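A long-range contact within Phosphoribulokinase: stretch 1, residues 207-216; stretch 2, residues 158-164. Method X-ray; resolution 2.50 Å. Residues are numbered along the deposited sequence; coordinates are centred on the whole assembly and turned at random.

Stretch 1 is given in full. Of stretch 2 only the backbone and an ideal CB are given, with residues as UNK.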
ATOM      1  N   GLN A 207      -8.420   4.381  -6.859  1.00 12.35           N
ATOM      2  CA  GLN A 207      -7.970   5.743  -6.533  1.00  9.55           C
ATOM      3  C   GLN A 207      -9.018   6.546  -5.785  1.00  9.39           C
ATOM      4  O   GLN A 207     -10.103   6.739  -6.288  1.00 14.96           O
ATOM      5  CB  GLN A 207      -7.564   6.518  -7.795  1.00  9.58           C
ATOM      6  CG  GLN A 207      -6.770   7.781  -7.472  1.00  6.52           C
ATOM      7  CD  GLN A 207      -6.560   8.681  -8.662  1.00  8.85           C
ATOM      8  OE1 GLN A 207      -7.266   8.584  -9.659  1.00 14.27           O
ATOM      9  NE2 GLN A 207      -5.598   9.576  -8.560  1.00  8.41           N
ATOM     10  N   ARG A 208      -8.691   6.993  -4.577  1.00 10.69           N
ATOM     11  CA  ARG A 208      -9.637   7.635  -3.691  1.00  6.63           C
ATOM     12  C   ARG A 208      -9.671   9.118  -3.989  1.00  5.73           C
ATOM     13  O   ARG A 208      -8.688   9.813  -3.799  1.00 11.52           O
ATOM     14  CB  ARG A 208      -9.230   7.379  -2.241  1.00 18.03           C
ATOM     15  CG  ARG A 208     -10.215   7.917  -1.223  1.00 32.20           C
ATOM     16  CD  ARG A 208     -10.542   6.889  -0.140  1.00 46.65           C
ATOM     17  NE  ARG A 208     -11.995   6.721   0.031  1.00 43.89           N
ATOM     18  CZ  ARG A 208     -12.570   5.664   0.609  1.00 46.31           C
ATOM     19  NH1 ARG A 208     -11.847   4.798   1.304  1.00 48.45           N
ATOM     20  NH2 ARG A 208     -13.880   5.503   0.546  1.00 38.27           N
ATOM     21  N   VAL A 209     -10.806   9.595  -4.472  1.00  8.79           N
ATOM     22  CA  VAL A 209     -10.936  10.966  -4.956  1.00  9.51           C
ATOM     23  C   VAL A 209     -12.000  11.705  -4.149  1.00 15.06           C
ATOM     24  O   VAL A 209     -13.173  11.356  -4.251  1.00 25.25           O
ATOM     25  CB  VAL A 209     -11.432  10.972  -6.387  1.00  8.87           C
ATOM     26  CG1 VAL A 209     -11.055  12.237  -7.053  1.00  8.93           C
ATOM     27  CG2 VAL A 209     -10.907   9.797  -7.119  1.00 11.08           C
ATOM     28  N   PRO A 210     -11.654  12.799  -3.437  1.00 16.45           N
ATOM     29  CA  PRO A 210     -12.711  13.423  -2.652  1.00 11.51           C
ATOM     30  C   PRO A 210     -13.609  14.247  -3.531  1.00 10.51           C
ATOM     31  O   PRO A 210     -13.142  15.041  -4.338  1.00  7.33           O
ATOM     32  CB  PRO A 210     -11.955  14.313  -1.686  1.00  5.77           C
ATOM     33  CG  PRO A 210     -10.671  13.735  -1.593  1.00 11.63           C
ATOM     34  CD  PRO A 210     -10.354  13.288  -2.982  1.00 17.06           C
ATOM     35  N   VAL A 211     -14.889  14.222  -3.229  1.00 14.77           N
ATOM     36  CA  VAL A 211     -15.810  15.038  -3.957  1.00 12.75           C
ATOM     37  C   VAL A 211     -16.214  16.173  -3.018  1.00 13.35           C
ATOM     38  O   VAL A 211     -17.307  16.735  -3.097  1.00 17.41           O
ATOM     39  CB  VAL A 211     -16.970  14.161  -4.443  1.00 11.25           C
ATOM     40  CG1 VAL A 211     -18.050  14.070  -3.419  1.00 11.91           C
ATOM     41  CG2 VAL A 211     -17.477  14.672  -5.721  1.00 15.29           C
ATOM     42  N   VAL A 212     -15.274  16.540  -2.149  1.00  7.43           N
ATOM     43  CA  VAL A 212     -15.337  17.818  -1.462  1.00  5.38           C
ATOM     44  C   VAL A 212     -14.069  18.618  -1.674  1.00  7.62           C
ATOM     45  O   VAL A 212     -13.071  18.104  -2.180  1.00  9.13           O
ATOM     46  CB  VAL A 212     -15.545  17.641   0.017  1.00  7.39           C
ATOM     47  CG1 VAL A 212     -16.793  16.873   0.260  1.00  5.76           C
ATOM     48  CG2 VAL A 212     -14.361  16.933   0.622  1.00  4.40           C
ATOM     49  N   ASP A 213     -14.064  19.840  -1.156  1.00  8.83           N
ATOM     50  CA  ASP A 213     -13.064  20.819  -1.548  1.00  8.96           C
ATOM     51  C   ASP A 213     -11.748  20.546  -0.862  1.00  9.84           C
ATOM     52  O   ASP A 213     -11.577  20.865   0.307  1.00 13.42           O
ATOM     53  CB  ASP A 213     -13.546  22.210  -1.183  1.00  9.99           C
ATOM     54  CG  ASP A 213     -12.636  23.290  -1.668  1.00 12.06           C
ATOM     55  OD1 ASP A 213     -11.719  22.975  -2.441  1.00 21.09           O
ATOM     56  OD2 ASP A 213     -12.856  24.463  -1.307  1.00  9.61           O
ATOM     57  N   THR A 214     -10.773  20.072  -1.618  1.00 11.42           N
ATOM     58  CA  THR A 214      -9.466  19.827  -1.053  1.00  6.60           C
ATOM     59  C   THR A 214      -8.395  20.746  -1.650  1.00  9.82           C
ATOM     60  O   THR A 214      -7.241  20.348  -1.786  1.00  9.39           O
ATOM     61  CB  THR A 214      -9.058  18.365  -1.291  1.00  6.89           C
ATOM     62  OG1 THR A 214      -8.727  18.200  -2.671  1.00 16.31           O
ATOM     63  CG2 THR A 214     -10.192  17.418  -0.933  1.00  2.00           C
ATOM     64  N   SER A 215      -8.769  21.986  -1.957  1.00 14.03           N
ATOM     65  CA  SER A 215      -7.905  22.869  -2.735  1.00 13.83           C
ATOM     66  C   SER A 215      -6.819  23.529  -1.930  1.00 14.63           C
ATOM     67  O   SER A 215      -5.852  24.028  -2.499  1.00 21.59           O
ATOM     68  CB  SER A 215      -8.718  23.947  -3.441  1.00  6.48           C
ATOM     69  OG  SER A 215      -9.584  24.589  -2.537  1.00 15.81           O
ATOM     70  N   ASN A 216      -6.995  23.620  -0.626  1.00  8.67           N
ATOM     71  CA  ASN A 216      -5.850  23.898   0.213  1.00 10.92           C
ATOM     72  C   ASN A 216      -5.813  22.830   1.258  1.00 10.34           C
ATOM     73  O   ASN A 216      -6.505  22.941   2.248  1.00 12.59           O
ATOM     74  CB  ASN A 216      -5.987  25.263   0.894  1.00 13.13           C
ATOM     75  CG  ASN A 216      -4.917  25.499   1.955  1.00 16.71           C
ATOM     76  OD1 ASN A 216      -4.091  24.615   2.248  1.00 20.11           O
ATOM     77  ND2 ASN A 216      -4.875  26.722   2.481  1.00  9.07           N
ATOM     78  N   UNK A 158      -3.391  13.378  -4.735  1.00 10.20           N
ATOM     79  CA  UNK A 158      -2.310  13.986  -3.973  1.00  7.49           C
ATOM     80  C   UNK A 158      -2.825  14.917  -2.900  1.00  9.56           C
ATOM     81  O   UNK A 158      -2.593  14.670  -1.728  1.00 12.88           O
ATOM     82  CB  UNK A 158      -1.367  14.747  -4.907  1.00  7.49           C
ATOM     83  N   UNK A 159      -3.745  15.798  -3.277  1.00 12.00           N
ATOM     84  CA  UNK A 159      -4.441  16.658  -2.329  1.00 11.26           C
ATOM     85  C   UNK A 159      -4.854  15.922  -1.075  1.00 10.46           C
ATOM     86  O   UNK A 159      -4.741  16.461  -0.004  1.00 19.15           O
ATOM     87  CB  UNK A 159      -5.675  17.277  -2.988  1.00 11.26           C
ATOM     88  N   UNK A 160      -5.450  14.747  -1.209  1.00 13.98           N
ATOM     89  CA  UNK A 160      -5.915  13.988  -0.041  1.00 18.31           C
ATOM     90  C   UNK A 160      -4.806  13.240   0.738  1.00 22.97           C
ATOM     91  O   UNK A 160      -4.955  12.996   1.937  1.00 26.71           O
ATOM     92  CB  UNK A 160      -6.965  12.975  -0.501  1.00 18.31           C
ATOM     93  N   UNK A 161      -3.665  12.956   0.101  1.00 24.60           N
ATOM     94  CA  UNK A 161      -2.545  12.341   0.809  1.00 19.93           C
ATOM     95  C   UNK A 161      -1.992  13.350   1.795  1.00 19.66           C
ATOM     96  O   UNK A 161      -1.900  13.046   2.976  1.00 23.89           O
ATOM     97  CB  UNK A 161      -1.459  11.870  -0.160  1.00 19.93           C
ATOM     98  N   UNK A 162      -1.821  14.598   1.355  1.00 18.98           N
ATOM     99  CA  UNK A 162      -1.349  15.666   2.233  1.00 14.21           C
ATOM    100  C   UNK A 162      -2.257  15.879   3.441  1.00 13.43           C
ATOM    101  O   UNK A 162      -1.768  16.057   4.534  1.00 22.53           O
ATOM    102  CB  UNK A 162      -1.231  16.972   1.444  1.00 14.21           C
ATOM    103  N   UNK A 163      -3.557  16.012   3.224  1.00  7.97           N
ATOM    104  CA  UNK A 163      -4.494  16.143   4.326  1.00  5.85           C
ATOM    105  C   UNK A 163      -4.335  14.953   5.232  1.00  8.72           C
ATOM    106  O   UNK A 163      -4.359  15.092   6.440  1.00 14.24           O
ATOM    107  CB  UNK A 163      -5.936  16.263   3.828  1.00  5.85           C
ATOM    108  N   UNK A 164      -4.257  13.768   4.646  1.00 13.09           N
ATOM    109  CA  UNK A 164      -4.108  12.558   5.440  1.00 14.56           C
ATOM    110  C   UNK A 164      -2.823  12.627   6.252  1.00 17.63           C
ATOM    111  O   UNK A 164      -2.786  12.205   7.399  1.00 21.38           O
ATOM    112  CB  UNK A 164      -4.114  11.317   4.545  1.00 14.56           C
TER

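Seven residues of helix lie against a strand, 207-210, and the irregular loop that follows it. The contact is small, 300 Å² with both sides summed, and the nearest CA atoms across it are those of Thr214 and position 159, 6.1 Å apart. The rules at each position follow from what the strand and loop offer.

Position 158 turns its CA-to-CB bond away, and nothing of stretch 1 lies within 5.5 Å of the ideal CB. This contact therefore sets no preference beyond compatibility with a helix. The deposited residue is Ile158, whose side chain makes no contact with stretch 1; its carbonyl O accepts a helical bond from the N of position 162.

Position 159 is the most constrained by polar chemistry. CA-to-CB points toward the loop, and the ideal CB sits only 3.2 Å from OG1 of Thr214, so there is little room for bulk beside that hydroxyl. Just beyond lies the backbone O of Thr214, an acceptor that can be answered by a donor on a short side chain: asparagine or serine would suit, threonine and glutamine less comfortably, while a carboxylate would bring no donor. The deposited residue is Asn159. With chi1 at m, its amide reaches the loop and ND2 donates to O of Thr214 at 2.7 Å, with an N-H...O angle of 136°, short but bent. The same ND2 comes within 4.3 Å of CA of Ser215. The acceptor is a main-chain carbonyl, so the bond reads the path of the loop rather than a side-chain group, although the tight pair, CB of Asn159 to OG1 of Thr214 at 3.2 Å, remains a packing constraint.

Position 160 also points toward stretch 1, this time at the strand. Its ideal CB is 3.9 Å from CG of Pro210 and 4.9 Å from O of Arg208. The proline ring and the aliphatic part of the arginine form an apolar surface suited to leucine, methionine or perhaps isoleucine. The deposited Leu160, chi1 t and chi2 p, sends CD2 to 3.7 Å from CG of Pro210 and also to 3.7 Å from CG of Arg208. One methyl thus touches two alternate residues of the strand, both of which point toward the helix.

Position 161 is out of reach, leaving a wide choice; it is Glu161, whose carboxylate is hydrogen-bonded elsewhere in the structure. Position 162 points toward stretch 1 but has open space before its ideal CB, so small, polar or large side chains would all fit this contact. The deposited Trp162, large as it is, does not touch stretch 1.

Position 163 points toward stretch 1 as well, but with no atom of it within 5.5 Å of the ideal CB. A side chain must extend to make contact, as isoleucine, leucine or methionine could. Ile163 does so: its CD1 reaches 3.8 Å from CB of Thr214.

Position 164 points toward stretch 1 across a gap that would tolerate many side chains; NE2 of the deposited Gln164 stays 5.5 Å from CD of Arg208.

Stretch 2, residues 158-164: INLEWIQ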
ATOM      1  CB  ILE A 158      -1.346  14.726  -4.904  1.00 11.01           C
ATOM      2  CG1 ILE A 158      -0.678  13.733  -5.866  1.00  5.00           C
ATOM      3  CG2 ILE A 158      -0.291  15.420  -4.086  1.00 15.70           C
ATOM      4  CD1 ILE A 158       0.067  14.363  -6.981  1.00  2.00           C
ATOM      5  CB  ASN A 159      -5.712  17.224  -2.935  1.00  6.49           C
ATOM      6  CG  ASN A 159      -5.455  18.162  -4.037  1.00  5.58           C
ATOM      7  OD1 ASN A 159      -5.276  17.756  -5.168  1.00  5.62           O
ATOM      8  ND2 ASN A 159      -5.617  19.435  -3.760  1.00 14.72           N
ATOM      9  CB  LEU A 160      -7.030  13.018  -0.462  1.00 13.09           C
ATOM     10  CG  LEU A 160      -7.682  12.009   0.494  1.00 11.08           C
ATOM     11  CD1 LEU A 160      -8.522  12.722   1.528  1.00  8.31           C
ATOM     12  CD2 LEU A 160      -8.546  11.033  -0.309  1.00  7.24           C
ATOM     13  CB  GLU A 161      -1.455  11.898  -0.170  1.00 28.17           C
ATOM     14  CG  GLU A 161      -0.515  10.798   0.367  1.00 35.23           C
ATOM     15  CD  GLU A 161       0.766  11.359   0.991  1.00 33.89           C
ATOM     16  OE1 GLU A 161       1.383  12.273   0.388  1.00 32.35           O
ATOM     17  OE2 GLU A 161       1.145  10.907   2.096  1.00 29.72           O
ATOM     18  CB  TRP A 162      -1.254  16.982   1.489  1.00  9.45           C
ATOM     19  CG  TRP A 162      -0.362  16.975   0.329  1.00  7.29           C
ATOM     20  CD1 TRP A 162       0.484  15.973  -0.062  1.00 10.45           C
ATOM     21  CD2 TRP A 162      -0.092  18.080  -0.513  1.00 11.00           C
ATOM     22  NE1 TRP A 162       1.296  16.413  -1.083  1.00  8.81           N
ATOM     23  CE2 TRP A 162       0.968  17.703  -1.375  1.00  6.37           C
ATOM     24  CE3 TRP A 162      -0.612  19.372  -0.591  1.00 13.88           C
ATOM     25  CZ2 TRP A 162       1.516  18.576  -2.299  1.00 11.37           C
ATOM     26  CZ3 TRP A 162      -0.063  20.243  -1.503  1.00 18.13           C
ATOM     27  CH2 TRP A 162       0.999  19.842  -2.354  1.00 16.98           C
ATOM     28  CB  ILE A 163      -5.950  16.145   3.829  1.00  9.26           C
ATOM     29  CG1 ILE A 163      -6.214  17.418   3.027  1.00  8.10           C
ATOM     30  CG2 ILE A 163      -6.940  16.041   5.008  1.00  7.24           C
ATOM     31  CD1 ILE A 163      -7.147  17.237   1.812  1.00 12.77           C
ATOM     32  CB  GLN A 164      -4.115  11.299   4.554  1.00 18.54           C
ATOM     33  CG  GLN A 164      -5.489  10.635   4.469  1.00 23.75           C
ATOM     34  CD  GLN A 164      -5.576   9.451   3.505  1.00 26.36           C
ATOM     35  OE1 GLN A 164      -4.569   8.974   2.980  1.00 29.59           O
ATOM     36  NE2 GLN A 164      -6.790   8.934   3.319  1.00 27.57           N
TER
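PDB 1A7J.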